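PDB 3VCO: dihydrofolate reductase, which catalyses the NADPH-dependent reduction of 7,8-dihydrofolate to 5,6,7,8-tetrahydrofolate, an essential step in thymidylate, purine and glycine synthesis. Local coordinates for residues Leu23-Ala28 and Lys138-Gln143; Ala183-Glu188 and Thr192-Val197. All coordinates share one frame; numbering follows the deposited sequence.

Interaction 1. Residues Leu23-Ala28 and Lys138-Gln143; sequences LNVVVA and KEALKQ
OE1 of Q143 accepts from two backbone N atoms, those of I145 and Y146 just after the helix, while NE2 of the same amide touches CD1 of L23 at 3.6 Å. NE2 also donates to the carbonyl O of A140, NE2 to O 3.1 Å, with a fairly straight N-H...O angle of 155° and the acceptor close to the plane of the amide. Held at both its polar atoms, the amide has its rotation fixed. A folded chain brings it there: CG sits between the backbone N and the carbonyl carbon (chi1 58°), and a second bend at chi2 (75°) turns the amide back over the last turn of helix 134-142. Q143 is the first residue past that helix, and its bond to A140 ties the departing chain to the helix end. L23 reaches over from the opposite direction; its CD1 also lies 4.1 Å from CB of A140. In the dihydrofolate reductase fold, strand 23-29 runs inside the central sheet between strands 125-130 and 148-156, and helix 134-142 packs on one face of it. A140 presents its small CB to that face, between the two residues L23 and V25, which point to the same side of the strand. V25 touches it with one branch, CG2 to CB of A140 4.2 Å. One turn earlier in the helix, Y137 packs on V25 and V27 and hydrogen-bonds through its OH to the carbonyl O of V26.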
loop_
_atom_site.group_PDB
_atom_site.type_symbol
_atom_site.label_atom_id
_atom_site.label_comp_id
_atom_site.label_asym_id
_atom_site.label_seq_id
_atom_site.Cartn_x
_atom_site.Cartn_y
_atom_site.Cartn_z
ATOM N N LEU A 23 -0.793 6.172 9.127
ATOM C CA LEU A 23 -0.828 4.908 8.406
ATOM C C LEU A 23 -1.029 5.292 6.984
ATOM O O LEU A 23 -1.970 6.015 6.670
ATOM C CB LEU A 23 -1.970 4.024 8.880
ATOM C CG LEU A 23 -1.924 3.393 10.236
ATOM C CD1 LEU A 23 -3.175 2.539 10.392
ATOM C CD2 LEU A 23 -0.638 2.550 10.362
ATOM N N ASN A 24 -0.148 4.829 6.111
ATOM C CA ASN A 24 -0.253 5.157 4.706
ATOM C C ASN A 24 -0.866 3.949 4.020
ATOM O O ASN A 24 -0.486 2.838 4.295
ATOM C CB ASN A 24 1.106 5.493 4.121
ATOM C CG ASN A 24 1.730 6.737 4.785
ATOM O OD1 ASN A 24 1.324 7.852 4.523
ATOM N ND2 ASN A 24 2.701 6.521 5.639
ATOM N N VAL A 25 -1.918 4.188 3.256
ATOM C CA VAL A 25 -2.580 3.146 2.535
ATOM C C VAL A 25 -2.228 3.353 1.068
ATOM O O VAL A 25 -2.358 4.464 0.554
ATOM C CB VAL A 25 -4.076 3.273 2.743
ATOM C CG1 VAL A 25 -4.795 2.386 1.785
ATOM C CG2 VAL A 25 -4.405 2.898 4.178
ATOM N N VAL A 26 -1.783 2.289 0.398
ATOM C CA VAL A 26 -1.517 2.395 -1.046
ATOM C C VAL A 26 -2.461 1.411 -1.765
ATOM O O VAL A 26 -2.474 0.235 -1.441
ATOM C CB VAL A 26 -0.058 2.009 -1.377
ATOM C CG1 VAL A 26 0.256 2.230 -2.895
ATOM C CG2 VAL A 26 0.881 2.835 -0.510
ATOM N N VAL A 27 -3.208 1.907 -2.739
ATOM C CA VAL A 27 -4.221 1.088 -3.389
ATOM C C VAL A 27 -4.507 1.634 -4.792
ATOM O O VAL A 27 -4.350 2.854 -5.043
ATOM C CB VAL A 27 -5.513 1.143 -2.533
ATOM C CG1 VAL A 27 -6.023 2.583 -2.440
ATOM C CG2 VAL A 27 -6.594 0.186 -3.049
ATOM N N ALA A 28 -4.921 0.741 -5.698
ATOM C CA ALA A 28 -5.402 1.112 -7.025
ATOM C C ALA A 28 -6.891 0.850 -7.027
ATOM O O ALA A 28 -7.340 -0.206 -6.580
ATOM C CB ALA A 28 -4.711 0.279 -8.138
ATOM N N LYS A 138 -9.210 -2.439 5.497
ATOM C CA LYS A 138 -10.403 -2.175 6.300
ATOM C C LYS A 138 -9.982 -1.811 7.729
ATOM O O LYS A 138 -10.417 -0.804 8.278
ATOM C CB LYS A 138 -11.340 -3.366 6.306
ATOM C CG LYS A 138 -12.623 -3.113 7.109
ATOM C CD LYS A 138 -13.632 -4.271 6.985
ATOM C CE LYS A 138 -14.970 -3.961 7.682
ATOM N NZ LYS A 138 -14.857 -4.017 9.176
ATOM N N GLU A 139 -9.105 -2.619 8.313
ATOM C CA GLU A 139 -8.630 -2.318 9.672
ATOM C C GLU A 139 -7.948 -0.984 9.770
ATOM O O GLU A 139 -8.170 -0.239 10.729
ATOM C CB GLU A 139 -7.710 -3.414 10.194
ATOM C CG GLU A 139 -8.527 -4.614 10.679
ATOM C CD GLU A 139 -7.680 -5.833 10.857
ATOM O OE1 GLU A 139 -6.442 -5.673 10.928
ATOM O OE2 GLU A 139 -8.254 -6.948 10.922
ATOM N N ALA A 140 -7.115 -0.674 8.778
ATOM C CA ALA A 140 -6.456 0.626 8.734
ATOM C C ALA A 140 -7.411 1.797 8.667
ATOM O O ALA A 140 -7.174 2.841 9.275
ATOM C CB ALA A 140 -5.463 0.676 7.532
ATOM N N LEU A 141 -8.491 1.658 7.900
ATOM C CA LEU A 141 -9.435 2.772 7.762
ATOM C C LEU A 141 -10.369 2.888 8.963
ATOM O O LEU A 141 -10.813 3.971 9.290
ATOM C CB LEU A 141 -10.325 2.572 6.509
ATOM C CG LEU A 141 -9.519 2.958 5.255
ATOM C CD1 LEU A 141 -10.261 2.546 4.006
ATOM C CD2 LEU A 141 -9.292 4.457 5.294
ATOM N N LYS A 142 -10.697 1.755 9.573
ATOM C CA LYS A 142 -11.712 1.704 10.630
ATOM C C LYS A 142 -11.172 2.186 12.004
ATOM O O LYS A 142 -11.943 2.660 12.834
ATOM C CB LYS A 142 -12.299 0.278 10.740
ATOM C CG LYS A 142 -13.598 0.139 11.551
ATOM C CD LYS A 142 -14.466 -1.130 11.233
ATOM C CE LYS A 142 -15.829 -0.786 10.542
ATOM N NZ LYS A 142 -16.930 -1.831 10.679
ATOM N N GLN A 143 -9.874 2.039 12.259
ATOM C CA GLN A 143 -9.310 2.502 13.547
ATOM C C GLN A 143 -9.371 4.024 13.688
ATOM O O GLN A 143 -9.282 4.748 12.701
ATOM C CB GLN A 143 -7.886 1.956 13.818
ATOM C CG GLN A 143 -6.789 2.291 12.729
ATOM C CD GLN A 143 -6.313 3.763 12.812
ATOM O OE1 GLN A 143 -6.217 4.306 13.892
ATOM N NE2 GLN A 143 -6.033 4.391 11.668
#

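Interaction 2. Residues Ala183-Glu188 and Thr192-Val197; sequences ADTFTE and TFKFCV
F186 lies against the rings of F193 and F195, and its side chain can be followed outward from the backbone. CB comes down on one face of the F193 ring as a CH-pi contact, 4.0 Å from CB of F186 to the F193 centroid and offset toward the CE2-CZ side of the rim. With CG anti to the carbonyl carbon (chi1 -63°), the F186 ring then swings toward F195. CD2 and CE2 both approach the rim there, CE2 of F186 to CE2 of F195 3.8 Å. These two rings meet rim to rim, planes 45° apart, and K47 of helix 46-57 adds a cation-pi contact to F186. The backbone of the same residue forms the hydrogen-bonded pair with F193: N of F186 to O of F193 2.7 Å, nearly straight at 169°, and N of F193 to O of F186 2.8 Å. Toward A183 and F195 the chains part, and water 2 spans the gap, accepting from N of F195 at 2.8 Å and lying 2.7 Å from O of D184. T187 and T192 make the adjacent non-hydrogen-bonded pair, on the other face from the phenylalanines. This is an antiparallel beta hairpin at the edge of the reductase sheet, its aromatic face packed on helix 46-57, where F195 touches D48 and stacks on F51, which probably line the substrate site, as in related reductases.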
loop_
_atom_site.group_PDB
_atom_site.type_symbol
_atom_site.label_atom_id
_atom_site.label_comp_id
_atom_site.label_asym_id
_atom_site.label_seq_id
_atom_site.Cartn_x
_atom_site.Cartn_y
_atom_site.Cartn_z
ATOM N N ALA A 183 0.459 14.908 -12.105
ATOM C CA ALA A 183 -0.972 15.023 -11.909
ATOM C C ALA A 183 -1.732 14.672 -13.177
ATOM O O ALA A 183 -2.960 14.594 -13.165
ATOM C CB ALA A 183 -1.325 16.424 -11.437
ATOM N N ASP A 184 -0.983 14.435 -14.252
ATOM C CA ASP A 184 -1.546 14.029 -15.533
ATOM C C ASP A 184 -2.291 12.684 -15.515
ATOM O O ASP A 184 -2.022 11.824 -14.698
ATOM C CB ASP A 184 -0.417 13.928 -16.558
ATOM C CG ASP A 184 0.623 15.023 -16.395
ATOM O OD1 ASP A 184 1.592 14.815 -15.616
ATOM O OD2 ASP A 184 0.467 16.085 -17.040
ATOM N N THR A 185 -3.204 12.493 -16.469
ATOM C CA THR A 185 -3.754 11.164 -16.736
ATOM C C THR A 185 -2.822 10.360 -17.664
ATOM O O THR A 185 -2.247 10.909 -18.600
ATOM C CB THR A 185 -5.136 11.283 -17.363
ATOM O OG1 THR A 185 -6.054 11.783 -16.388
ATOM C CG2 THR A 185 -5.611 9.955 -17.844
ATOM N N PHE A 186 -2.665 9.063 -17.401
ATOM C CA PHE A 186 -1.779 8.219 -18.200
ATOM C C PHE A 186 -2.536 7.062 -18.842
ATOM O O PHE A 186 -3.524 6.591 -18.301
ATOM C CB PHE A 186 -0.635 7.675 -17.331
ATOM C CG PHE A 186 0.283 8.748 -16.771
ATOM C CD1 PHE A 186 1.257 9.350 -17.575
ATOM C CD2 PHE A 186 0.186 9.139 -15.443
ATOM C CE1 PHE A 186 2.107 10.333 -17.068
ATOM C CE2 PHE A 186 1.050 10.113 -14.913
ATOM C CZ PHE A 186 2.007 10.713 -15.733
ATOM N N THR A 187 -2.078 6.603 -20.006
ATOM C CA THR A 187 -2.686 5.446 -20.642
ATOM C C THR A 187 -1.638 4.389 -20.948
ATOM O O THR A 187 -0.739 4.618 -21.744
ATOM C CB THR A 187 -3.379 5.822 -21.963
ATOM O OG1 THR A 187 -4.254 6.939 -21.752
ATOM C CG2 THR A 187 -4.192 4.632 -22.526
ATOM N N GLU A 188 -1.762 3.226 -20.327
ATOM C CA GLU A 188 -0.864 2.122 -20.612
ATOM C C GLU A 188 -1.657 0.829 -20.671
ATOM O O GLU A 188 -2.445 0.525 -19.774
ATOM C CB GLU A 188 0.279 2.038 -19.589
ATOM C CG GLU A 188 1.122 3.319 -19.501
ATOM C CD GLU A 188 2.411 3.165 -18.695
ATOM O OE1 GLU A 188 2.480 2.281 -17.804
ATOM O OE2 GLU A 188 3.360 3.938 -18.963
ATOM N N THR A 192 -6.324 3.496 -18.294
ATOM C CA THR A 192 -6.138 4.921 -18.169
ATOM C C THR A 192 -6.209 5.213 -16.672
ATOM O O THR A 192 -7.067 4.680 -15.996
ATOM C CB THR A 192 -7.238 5.700 -18.921
ATOM O OG1 THR A 192 -7.194 5.419 -20.327
ATOM C CG2 THR A 192 -7.047 7.165 -18.716
ATOM N N PHE A 193 -5.294 6.025 -16.152
ATOM C CA PHE A 193 -5.177 6.178 -14.709
ATOM C C PHE A 193 -4.552 7.513 -14.318
ATOM O O PHE A 193 -3.999 8.245 -15.144
ATOM C CB PHE A 193 -4.410 5.002 -14.056
ATOM C CG PHE A 193 -3.067 4.713 -14.704
ATOM C CD1 PHE A 193 -2.991 3.884 -15.816
ATOM C CD2 PHE A 193 -1.903 5.292 -14.215
ATOM C CE1 PHE A 193 -1.782 3.647 -16.443
ATOM C CE2 PHE A 193 -0.683 5.050 -14.831
ATOM C CZ PHE A 193 -0.621 4.219 -15.937
ATOM N N LYS A 194 -4.702 7.854 -13.059
ATOM C CA LYS A 194 -4.071 9.057 -12.561
ATOM C C LYS A 194 -3.791 8.815 -11.103
ATOM O O LYS A 194 -4.397 7.921 -10.485
ATOM C CB LYS A 194 -4.967 10.266 -12.760
ATOM C CG LYS A 194 -6.101 10.372 -11.763
ATOM C CD LYS A 194 -7.012 11.550 -12.062
ATOM C CE LYS A 194 -6.402 12.882 -11.669
ATOM N NZ LYS A 194 -7.469 13.943 -11.641
ATOM N N PHE A 195 -2.868 9.589 -10.565
ATOM C CA PHE A 195 -2.377 9.388 -9.197
ATOM C C PHE A 195 -2.875 10.510 -8.312
ATOM O O PHE A 195 -2.749 11.666 -8.651
ATOM C CB PHE A 195 -0.844 9.358 -9.167
ATOM C CG PHE A 195 -0.240 8.296 -10.074
ATOM C CD1 PHE A 195 -0.453 6.943 -9.826
ATOM C CD2 PHE A 195 0.524 8.650 -11.168
ATOM C CE1 PHE A 195 0.083 5.951 -10.665
ATOM C CE2 PHE A 195 1.054 7.673 -12.001
ATOM C CZ PHE A 195 0.808 6.324 -11.757
ATOM N N CYS A 196 -3.410 10.160 -7.155
ATOM C CA CYS A 196 -3.967 11.158 -6.240
ATOM C C CYS A 196 -3.590 10.739 -4.822
ATOM O O CYS A 196 -3.467 9.549 -4.511
ATOM C CB CYS A 196 -5.489 11.220 -6.369
ATOM S SG CYS A 196 -6.102 12.011 -7.863
ATOM N N VAL A 197 -3.358 11.730 -3.974
ATOM C CA VAL A 197 -2.986 11.482 -2.599
ATOM C C VAL A 197 -3.950 12.228 -1.659
ATOM O O VAL A 197 -4.233 13.409 -1.858
ATOM C CB VAL A 197 -1.579 11.959 -2.351
ATOM C CG1 VAL A 197 -1.178 11.656 -0.934
ATOM C CG2 VAL A 197 -0.602 11.289 -3.370
HETATM O O HOH W 1 -3.398 13.573 -10.533
HETATM O O HOH W 2 -1.486 11.554 -12.055
#

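From the N terminus the chain first lays down strand 23-29, one half of interaction 1. It then passes through helix 46-57 and strands 64-70, 88-92 and 125-130 before helix 134-142 brings 138-143 back onto 23-28, closing a loop of 109 residues. Interaction 2 opens only afterwards and is local, closing a hairpin with three residues between the segments 183-188 and 192-197. The two contacts thus follow in series, neither nested nor crossed. Their centres are 21 Å apart, but strand 148-156 joins them, pairing parallel with 23-29 and antiparallel with 191-200, so the inner strand and the outlying hairpin belong to one sheet.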